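Local coordinates for protein methyl-coenzyme M reductase gamma subunit (Methermicoccus shengliensis DSM 18856, PDB 7NKG) that forms the gamma subunit of methyl-coenzyme M reductase, probably the methane-forming enzyme of methanogens, and contributes residues to the factor 430 pocket, at residues A15-R18 against R19-M22; A95-P99 against Y100-Y104; K202-S205 against E206-A210; R224-S227 against E228-E231. All blocks are in the same frame, centred on the assembly; numbering follows the deposited sequence.

Contact 1: residues A15-R18 against R19-M22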
loop_
_atom_site.group_PDB
_atom_site.type_symbol
_atom_site.label_atom_id
_atom_site.label_comp_id
_atom_site.label_asym_id
_atom_site.label_seq_id
_atom_site.Cartn_x
_atom_site.Cartn_y
_atom_site.Cartn_z
ATOM N N ALA C 15 -17.311 -4.839 47.138
ATOM C CA ALA C 15 -18.164 -3.797 46.553
ATOM C C ALA C 15 -18.214 -2.576 47.472
ATOM O O ALA C 15 -18.155 -1.440 46.991
ATOM C CB ALA C 15 -19.570 -4.328 46.322
ATOM N N GLN C 16 -18.282 -2.799 48.794
ATOM C CA GLN C 16 -18.297 -1.688 49.745
ATOM C C GLN C 16 -16.993 -0.892 49.679
ATOM O O GLN C 16 -17.027 0.339 49.696
ATOM C CB GLN C 16 -18.523 -2.206 51.165
ATOM C CG GLN C 16 -19.936 -2.760 51.362
ATOM C CD GLN C 16 -20.072 -3.637 52.589
ATOM O OE1 GLN C 16 -19.174 -3.724 53.440
ATOM N NE2 GLN C 16 -21.213 -4.305 52.705
ATOM N N ASN C 17 -15.851 -1.591 49.554
ATOM C CA ASN C 17 -14.533 -0.946 49.441
ATOM C C ASN C 17 -14.412 -0.211 48.114
ATOM O O ASN C 17 -13.873 0.885 48.078
ATOM C CB ASN C 17 -13.418 -1.973 49.583
ATOM C CG ASN C 17 -13.354 -2.536 50.991
ATOM O OD1 ASN C 17 -13.584 -1.820 51.985
ATOM N ND2 ASN C 17 -13.079 -3.822 51.112
ATOM N N ARG C 18 -14.960 -0.783 47.034
ATOM C CA ARG C 18 -14.963 -0.109 45.728
ATOM C C ARG C 18 -15.715 1.232 45.812
ATOM O O ARG C 18 -15.216 2.238 45.318
ATOM C CB ARG C 18 -15.601 -1.031 44.676
ATOM C CG ARG C 18 -14.624 -2.101 44.232
ATOM C CD ARG C 18 -15.152 -3.093 43.234
ATOM N NE ARG C 18 -14.072 -3.986 42.835
ATOM C CZ ARG C 18 -14.095 -4.801 41.786
ATOM N NH1 ARG C 18 -15.167 -4.856 40.998
ATOM N NH2 ARG C 18 -13.046 -5.563 41.510
ATOM N N ARG C 19 -16.859 1.262 46.510
ATOM C CA ARG C 19 -17.609 2.513 46.693
ATOM C C ARG C 19 -16.857 3.481 47.616
ATOM O O ARG C 19 -16.936 4.690 47.413
ATOM C CB ARG C 19 -19.025 2.241 47.204
ATOM C CG ARG C 19 -19.891 1.538 46.158
ATOM C CD ARG C 19 -21.356 1.531 46.557
ATOM N NE ARG C 19 -21.623 0.558 47.624
ATOM C CZ ARG C 19 -21.812 -0.747 47.443
ATOM N NH1 ARG C 19 -21.783 -1.269 46.221
ATOM N NH2 ARG C 19 -22.036 -1.543 48.483
ATOM N N LYS C 20 -16.107 2.970 48.610
ATOM C CA LYS C 20 -15.273 3.829 49.462
ATOM C C LYS C 20 -14.204 4.530 48.609
ATOM O O LYS C 20 -14.043 5.738 48.716
ATOM C CB LYS C 20 -14.576 3.016 50.572
ATOM C CG LYS C 20 -15.480 2.674 51.746
ATOM C CD LYS C 20 -14.742 1.851 52.796
ATOM C CE LYS C 20 -15.584 1.714 54.045
ATOM N NZ LYS C 20 -14.913 0.856 55.061
ATOM N N HIS C 21 -13.495 3.780 47.754
ATOM C CA HIS C 21 -12.454 4.358 46.907
ATOM C C HIS C 21 -13.063 5.348 45.920
ATOM O O HIS C 21 -12.520 6.430 45.737
ATOM C CB HIS C 21 -11.671 3.266 46.154
ATOM C CG HIS C 21 -10.807 2.410 47.041
ATOM N ND1 HIS C 21 -9.710 1.726 46.536
ATOM C CD2 HIS C 21 -10.899 2.162 48.371
ATOM C CE1 HIS C 21 -9.190 1.064 47.559
ATOM N NE2 HIS C 21 -9.868 1.305 48.689
ATOM N N MET C 22 -14.205 4.994 45.302
ATOM C CA MET C 22 -14.862 5.896 44.360
ATOM C C MET C 22 -15.290 7.197 45.041
ATOM O O MET C 22 -14.965 8.266 44.547
ATOM C CB MET C 22 -16.085 5.211 43.737
ATOM C CG MET C 22 -15.712 4.133 42.729
ATOM S SD MET C 22 -17.091 3.051 42.345
ATOM C CE MET C 22 -17.245 3.338 40.595
HETATM O O HOH W 1 -12.288 -0.622 54.152
HETATM O O HOH W 2 -15.416 -1.765 53.978
#
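Two water molecules tie N17 to K20, both donating a hydrogen bond to N17 OD1 and both accepting from K20 NZ. The tighter bridge has 2.7 Å from its water to N17 OD1 and 2.9 Å to K20 NZ; the other is slightly longer. N17 and K20 run side by side and point the same way, with K20 CD 3.9 Å from N17 OD1, and the extended lysine chain brings NZ within bonding distance of both waters. The amide nitrogen of N17 turns to the backbone oxygens of K211 and T213, which fixes the flip of the amide.

Beneath this runs a regular set of i to i+4 backbone bonds. H21 N to N17 O, at 2.9 Å and 164°, is close to straight.

R19 bends back at its third torsion (chi3 -75°), laying its guanidinium over the preceding turn. A15 O sits above the centre of that plane at 3.7 Å, while R19 NH1 comes to 3.8 Å from A15 CB and NH2 lies equally near Q16 CG. The charged end is held beyond the contact by the carbonyls of Y8 and G10. H21 meets N17 O obliquely, CD2 at 3.2 Å, and M22 brings CG just as near to R18 O.

R18 leaves on another side, bonding T214 O and making a cation-pi contact with W101. The backbone bonds are those of a regular alpha-helix, helix 13-23, which packs against helix 99-109 of the gamma subunit through M22 and R18.

Contact 2: residues A95-P99 against Y100-Y104; sequences APATP and YWRSY
A97 turns its methyl group onto the flat end of R102, with A97 CB 3.2 Å above the guanidinium plane and offset toward its rim. The nearest atom beneath it is R102 NE, 3.5 Å from A97 CB. The arginine reaches this place stretched from CG to NE, and its far end continues to a salt bridge with D90, a hydrogen bond to T144 and a cation-pi contact with W88. With an alanine here, the D90 carboxylate would probably lose its charged partner and the A97 methyl its cover.

T98 and W101 lie alongside, pointing the same way. With chi1 at 47°, T98 OG1 sits between its own N and carbonyl carbon, where it comes to 3.5 Å from W101 CE3 and bonds T214 OG1.

T98 is the N-cap of helix 99-109, and P99 follows it; proline suits the first turn, where a backbone N-H has no helical acceptor to lose. The T98 side chain makes no capping bond, and the regular helix bonding starts with T98 O accepting from R102 N at 3.0 Å, while P99 O takes S103 N at 3.2 Å. The P99 ring is about 8 Å from factor 430.

W101 and Y104, one turn apart, meet edge onto face: Y104 CE2 stands 3.4 Å above the centre of the indole, and Y104 OH bonds an acidic side chain of another protein chain.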
loop_
_atom_site.group_PDB
_atom_site.type_symbol
_atom_site.label_atom_id
_atom_site.label_comp_id
_atom_site.label_asym_id
_atom_site.label_seq_id
_atom_site.Cartn_x
_atom_site.Cartn_y
_atom_site.Cartn_z
ATOM N N ALA C 95 -4.026 -6.609 47.681
ATOM C CA ALA C 95 -3.606 -5.204 47.906
ATOM C C ALA C 95 -4.926 -4.382 47.960
ATOM O O ALA C 95 -5.877 -4.754 47.245
ATOM C CB ALA C 95 -2.776 -4.673 46.767
ATOM N N PRO C 96 -5.085 -3.431 48.889
ATOM C CA PRO C 96 -6.370 -2.715 48.967
ATOM C C PRO C 96 -6.836 -2.153 47.619
ATOM O O PRO C 96 -8.014 -2.255 47.249
ATOM C CB PRO C 96 -6.114 -1.611 49.979
ATOM C CG PRO C 96 -4.993 -2.105 50.788
ATOM C CD PRO C 96 -4.122 -2.920 49.882
ATOM N N ALA C 97 -5.870 -1.626 46.843
ATOM C CA ALA C 97 -6.180 -1.011 45.574
ATOM C C ALA C 97 -6.200 -1.955 44.408
ATOM O O ALA C 97 -5.440 -2.927 44.364
ATOM C CB ALA C 97 -5.168 0.081 45.283
ATOM N N THR C 98 -7.054 -1.634 43.432
ATOM C CA THR C 98 -7.046 -2.274 42.132
ATOM C C THR C 98 -6.848 -1.136 41.115
ATOM O O THR C 98 -7.294 -0.009 41.354
ATOM C CB THR C 98 -8.329 -3.045 41.820
ATOM O OG1 THR C 98 -9.478 -2.245 42.125
ATOM C CG2 THR C 98 -8.390 -4.388 42.547
ATOM N N PRO C 99 -6.185 -1.396 39.983
ATOM C CA PRO C 99 -5.920 -0.311 39.028
ATOM C C PRO C 99 -7.147 0.520 38.628
ATOM O O PRO C 99 -7.079 1.751 38.721
ATOM C CB PRO C 99 -5.301 -1.063 37.847
ATOM C CG PRO C 99 -4.573 -2.181 38.487
ATOM C CD PRO C 99 -5.543 -2.651 39.540
ATOM N N TYR C 100 -8.287 -0.117 38.228
ATOM C CA TYR C 100 -9.446 0.690 37.816
ATOM C C TYR C 100 -9.957 1.568 38.959
ATOM O O TYR C 100 -10.297 2.727 38.715
ATOM C CB TYR C 100 -10.609 -0.148 37.235
ATOM C CG TYR C 100 -10.388 -0.514 35.777
ATOM C CD1 TYR C 100 -10.419 0.456 34.781
ATOM C CD2 TYR C 100 -10.016 -1.795 35.416
ATOM C CE1 TYR C 100 -10.108 0.146 33.456
ATOM C CE2 TYR C 100 -9.709 -2.118 34.102
ATOM C CZ TYR C 100 -9.730 -1.141 33.125
ATOM O OH TYR C 100 -9.333 -1.503 31.851
ATOM N N TRP C 101 -9.929 1.064 40.192
ATOM C CA TRP C 101 -10.465 1.827 41.327
ATOM C C TRP C 101 -9.516 2.963 41.779
ATOM O O TRP C 101 -10.022 3.980 42.276
ATOM C CB TRP C 101 -10.928 0.899 42.459
ATOM C CG TRP C 101 -12.388 0.576 42.271
ATOM C CD1 TRP C 101 -13.436 1.295 42.772
ATOM C CD2 TRP C 101 -12.950 -0.304 41.275
ATOM N NE1 TRP C 101 -14.615 0.893 42.189
ATOM C CE2 TRP C 101 -14.349 -0.113 41.288
ATOM C CE3 TRP C 101 -12.410 -1.277 40.417
ATOM C CZ2 TRP C 101 -15.212 -0.836 40.460
ATOM C CZ3 TRP C 101 -13.268 -2.012 39.616
ATOM C CH2 TRP C 101 -14.654 -1.798 39.648
ATOM N N ARG C 102 -8.191 2.876 41.524
ATOM C CA ARG C 102 -7.316 4.043 41.774
ATOM C C ARG C 102 -7.706 5.127 40.721
ATOM O O ARG C 102 -7.794 6.295 41.060
ATOM C CB ARG C 102 -5.828 3.717 41.614
ATOM C CG ARG C 102 -5.211 2.947 42.766
ATOM C CD ARG C 102 -3.697 3.079 42.720
ATOM N NE ARG C 102 -2.989 2.268 43.723
ATOM C CZ ARG C 102 -2.651 2.658 44.956
ATOM N NH1 ARG C 102 -2.993 3.870 45.405
ATOM N NH2 ARG C 102 -1.988 1.831 45.760
ATOM N N SER C 103 -7.971 4.719 39.455
ATOM C CA SER C 103 -8.377 5.668 38.427
ATOM C C SER C 103 -9.753 6.278 38.735
ATOM O O SER C 103 -9.915 7.478 38.552
ATOM C CB SER C 103 -8.375 5.015 37.048
ATOM O OG SER C 103 -7.050 4.702 36.655
ATOM N N TYR C 104 -10.722 5.481 39.238
ATOM C CA TYR C 104 -12.045 6.038 39.588
ATOM C C TYR C 104 -11.909 6.999 40.760
ATOM O O TYR C 104 -12.527 8.078 40.754
ATOM C CB TYR C 104 -13.055 4.937 39.961
ATOM C CG TYR C 104 -13.305 3.896 38.888
ATOM C CD1 TYR C 104 -13.245 4.226 37.539
ATOM C CD2 TYR C 104 -13.535 2.571 39.220
ATOM C CE1 TYR C 104 -13.454 3.271 36.552
ATOM C CE2 TYR C 104 -13.698 1.597 38.241
ATOM C CZ TYR C 104 -13.658 1.948 36.905
ATOM O OH TYR C 104 -13.829 0.972 35.942
#

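Contact 3: residues K202-S205 against E206-A210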
loop_
_atom_site.group_PDB
_atom_site.type_symbol
_atom_site.label_atom_id
_atom_site.label_comp_id
_atom_site.label_asym_id
_atom_site.label_seq_id
_atom_site.Cartn_x
_atom_site.Cartn_y
_atom_site.Cartn_z
ATOM N N LYS C 202 4.232 0.275 58.694
ATOM C CA LYS C 202 4.003 -1.146 58.748
ATOM C C LYS C 202 3.139 -1.671 57.604
ATOM O O LYS C 202 2.217 -0.972 57.164
ATOM C CB LYS C 202 3.348 -1.534 60.083
ATOM C CG LYS C 202 1.891 -1.089 60.237
ATOM C CD LYS C 202 1.418 -1.119 61.687
ATOM C CE LYS C 202 0.028 -0.533 61.844
ATOM N NZ LYS C 202 -0.035 0.952 61.738
ATOM N N PRO C 203 3.336 -2.932 57.172
ATOM C CA PRO C 203 2.396 -3.512 56.206
ATOM C C PRO C 203 1.063 -3.836 56.874
ATOM O O PRO C 203 1.001 -4.025 58.097
ATOM C CB PRO C 203 3.044 -4.853 55.845
ATOM C CG PRO C 203 4.449 -4.774 56.344
ATOM C CD PRO C 203 4.350 -3.928 57.568
ATOM N N MET C 204 0.011 -3.997 56.068
ATOM C CA MET C 204 -1.262 -4.485 56.596
ATOM C C MET C 204 -1.098 -5.963 56.911
ATOM O O MET C 204 -0.312 -6.655 56.244
ATOM C CB MET C 204 -2.370 -4.368 55.538
ATOM C CG MET C 204 -2.738 -2.958 55.225
ATOM S SD MET C 204 -4.166 -2.920 54.119
ATOM C CE MET C 204 -4.407 -1.152 54.028
ATOM N N SER C 205 -1.889 -6.487 57.864
ATOM C CA SER C 205 -1.921 -7.935 58.104
ATOM C C SER C 205 -2.687 -8.587 56.931
ATOM O O SER C 205 -3.413 -7.893 56.202
ATOM C CB SER C 205 -2.650 -8.245 59.410
ATOM O OG SER C 205 -4.021 -7.891 59.326
ATOM N N GLU C 206 -2.570 -9.912 56.758
ATOM C CA GLU C 206 -3.307 -10.611 55.696
ATOM C C GLU C 206 -4.829 -10.429 55.882
ATOM O O GLU C 206 -5.541 -10.200 54.899
ATOM C CB GLU C 206 -2.975 -12.109 55.695
ATOM C CG GLU C 206 -1.573 -12.417 55.211
ATOM C CD GLU C 206 -1.221 -13.891 55.184
ATOM O OE1 GLU C 206 -1.991 -14.705 55.743
ATOM O OE2 GLU C 206 -0.186 -14.238 54.577
ATOM N N GLU C 207 -5.310 -10.501 57.132
ATOM C CA GLU C 207 -6.733 -10.320 57.439
ATOM C C GLU C 207 -7.200 -8.894 57.100
ATOM O O GLU C 207 -8.264 -8.740 56.498
ATOM C CB GLU C 207 -6.989 -10.622 58.925
ATOM C CG GLU C 207 -8.452 -10.600 59.335
ATOM C CD GLU C 207 -8.715 -10.880 60.802
ATOM O OE1 GLU C 207 -7.760 -11.240 61.528
ATOM O OE2 GLU C 207 -9.883 -10.731 61.230
ATOM N N GLU C 208 -6.412 -7.859 57.469
ATOM C CA GLU C 208 -6.775 -6.469 57.165
ATOM C C GLU C 208 -6.846 -6.261 55.652
ATOM O O GLU C 208 -7.811 -5.678 55.162
ATOM C CB GLU C 208 -5.762 -5.483 57.776
ATOM C CG GLU C 208 -6.080 -4.026 57.485
ATOM C CD GLU C 208 -5.135 -3.017 58.111
ATOM O OE1 GLU C 208 -4.096 -3.435 58.674
ATOM O OE2 GLU C 208 -5.422 -1.802 58.018
ATOM N N ALA C 209 -5.833 -6.748 54.902
ATOM C CA ALA C 209 -5.823 -6.606 53.444
ATOM C C ALA C 209 -7.056 -7.277 52.827
ATOM O O ALA C 209 -7.700 -6.684 51.968
ATOM C CB ALA C 209 -4.549 -7.210 52.877
ATOM N N ALA C 210 -7.417 -8.485 53.299
ATOM C CA ALA C 210 -8.597 -9.196 52.803
ATOM C C ALA C 210 -9.902 -8.421 53.060
ATOM O O ALA C 210 -10.803 -8.437 52.208
ATOM C CB ALA C 210 -8.676 -10.573 53.443
#
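The carboxylate of E208 has the side chain of M204 laid over one face, the two chains crossing at about a right angle. M204 CG stands almost straight above E208 CD at 3.8 Å, and M204 CB is 3.7 Å from E208 OE1, toward the rim of the group. E208 CG points away from its backbone N (chi1 180°), and the fully extended chain carries the carboxylate back past the start of the helix to M204. E208 OE2 is also engaged in a salt bridge with R212 one turn ahead. A leucine at this position would probably leave the R212 guanidinium without its charged mate and M204 without the flat group it lies on. K202 NZ is 6.7 Å from E208 OE1, too far for a salt bridge, though its charge may still add a mild attraction.

S205 is the N-cap. Its OG, placed between its own N and carbonyl carbon (chi1 66°), accepts from E208 N at 3.0 Å and 161°, so the hydroxyl satisfies an N-H of the first turn. S205 O takes A209 N at 3.0 Å in a nearly straight bond. The run of three glutamates that follows puts negative charge at the helix start, where it would be expected to suit the helix dipole; E207 pairs with K211.

M204 also touches L29, P96 and C145, all in loops. The loop leads from strand 193-201, an outermost strand of its three-stranded sheet within this chain, into the short helix 206-212.

Contact 4: residues R224-S227 against E228-E231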
loop_
_atom_site.group_PDB
_atom_site.type_symbol
_atom_site.label_atom_id
_atom_site.label_comp_id
_atom_site.label_asym_id
_atom_site.label_seq_id
_atom_site.Cartn_x
_atom_site.Cartn_y
_atom_site.Cartn_z
ATOM N N ARG C 224 -17.954 -14.456 41.767
ATOM C CA ARG C 224 -19.194 -15.201 41.535
ATOM C C ARG C 224 -20.248 -14.920 42.633
ATOM O O ARG C 224 -21.444 -14.958 42.349
ATOM C CB ARG C 224 -18.874 -16.707 41.534
ATOM C CG ARG C 224 -19.954 -17.620 40.978
ATOM C CD ARG C 224 -19.638 -19.056 41.351
ATOM N NE ARG C 224 -18.440 -19.582 40.682
ATOM C CZ ARG C 224 -18.413 -20.105 39.455
ATOM N NH1 ARG C 224 -19.509 -20.114 38.699
ATOM N NH2 ARG C 224 -17.284 -20.590 38.960
ATOM N N SER C 225 -19.811 -14.670 43.879
ATOM C CA SER C 225 -20.722 -14.443 44.999
ATOM C C SER C 225 -21.408 -13.075 45.005
ATOM O O SER C 225 -22.384 -12.917 45.740
ATOM C CB SER C 225 -19.989 -14.646 46.320
ATOM O OG SER C 225 -19.162 -13.546 46.664
ATOM N N ASP C 226 -20.875 -12.065 44.275
ATOM C CA ASP C 226 -21.503 -10.742 44.275
ATOM C C ASP C 226 -22.454 -10.687 43.088
ATOM O O ASP C 226 -22.151 -10.108 42.040
ATOM C CB ASP C 226 -20.446 -9.617 44.252
ATOM C CG ASP C 226 -20.839 -8.380 45.044
ATOM O OD1 ASP C 226 -22.045 -8.226 45.347
ATOM O OD2 ASP C 226 -19.941 -7.601 45.402
ATOM N N SER C 227 -23.614 -11.336 43.262
ATOM C CA SER C 227 -24.638 -11.486 42.224
ATOM C C SER C 227 -24.983 -10.193 41.467
ATOM O O SER C 227 -25.107 -10.236 40.245
ATOM C CB SER C 227 -25.910 -12.071 42.829
ATOM O OG SER C 227 -25.601 -13.234 43.577
ATOM N N GLU C 228 -25.157 -9.058 42.172
ATOM C CA GLU C 228 -25.526 -7.802 41.499
ATOM C C GLU C 228 -24.455 -7.311 40.549
ATOM O O GLU C 228 -24.796 -6.656 39.568
ATOM C CB GLU C 228 -25.815 -6.694 42.501
ATOM C CG GLU C 228 -26.983 -6.972 43.437
ATOM C CD GLU C 228 -27.166 -5.912 44.511
ATOM O OE1 GLU C 228 -26.530 -4.834 44.411
ATOM O OE2 GLU C 228 -27.954 -6.154 45.454
ATOM N N VAL C 229 -23.162 -7.571 40.853
ATOM C CA VAL C 229 -22.066 -7.149 39.983
ATOM C C VAL C 229 -22.082 -7.992 38.707
ATOM O O VAL C 229 -21.987 -7.440 37.616
ATOM C CB VAL C 229 -20.702 -7.225 40.708
ATOM C CG1 VAL C 229 -19.552 -6.881 39.760
ATOM C CG2 VAL C 229 -20.685 -6.293 41.923
ATOM N N VAL C 230 -22.248 -9.323 38.831
ATOM C CA VAL C 230 -22.330 -10.218 37.662
ATOM C C VAL C 230 -23.549 -9.804 36.808
ATOM O O VAL C 230 -23.446 -9.714 35.590
ATOM C CB VAL C 230 -22.428 -11.710 38.077
ATOM C CG1 VAL C 230 -22.631 -12.608 36.861
ATOM C CG2 VAL C 230 -21.179 -12.143 38.848
ATOM N N GLU C 231 -24.682 -9.509 37.471
ATOM C CA GLU C 231 -25.897 -9.060 36.789
ATOM C C GLU C 231 -25.642 -7.741 36.049
ATOM O O GLU C 231 -26.086 -7.574 34.919
ATOM C CB GLU C 231 -27.024 -8.857 37.814
ATOM C CG GLU C 231 -28.303 -8.339 37.186
ATOM C CD GLU C 231 -29.423 -8.062 38.161
ATOM O OE1 GLU C 231 -29.227 -8.216 39.389
ATOM O OE2 GLU C 231 -30.516 -7.703 37.671
HETATM O O HOH W 3 -24.639 -8.645 45.099
#
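D226 O receives V229 N and, weakly, V230 N, just after the chain has bent at D226 through an inverse gamma turn closed by a weak S227 N to S225 O bond. D226 is the N-cap of helix 227-245, the long C-terminal helix. The bond from V229 N, 3.0 Å to D226 O, is bent (131° at the hydrogen), its donor standing above the carbonyl plane; the E231 N to S227 O bond one step on is a regular helical one at 2.9 Å.

The side chain of D226 does not cap the helix directly. Its carboxylate crosses V229 obliquely, V229 CG2 lying 3.8 Å from D226 CG. The methyl is put there by its setting beside the backbone N, anti to the carbonyl carbon. D226 OD2 also takes hydrogen bonds with Y216 and T12, and OD1 with N11 N, which together fix the rotation of the carboxylate. Outside the contact, R224 and E231 each make a salt bridge with a different neighbouring protein chain, joining the loop and the first turns of the helix to two other chains.

A water links the aspartate to the helix start: it donates to D226 OD1 at 2.6 Å and accepts from E228 N at 3.0 Å.

Contacts 1 and 2 are buried and meet directly, M22 SD and R18 O both packing on W101, so helices 13-23 and 99-109 share one core. Contact 2 lies closest to the centre of the chain, and its charged R102 pairs within the chain. Contact 3 is a surface contact whose glutamates pair with residues further along their own helix; it meets contact 2 where M204 CE reaches P96. Contact 4, partly buried, touches contact 1 through A15 and D226 and turns charged groups to other chains. Contacts 2, 3 and 4 are helix starts, but only in contact 3 does the N-cap side chain bond a first-turn N-H; in contact 4 a water intervenes. Contact 1 includes no helix start.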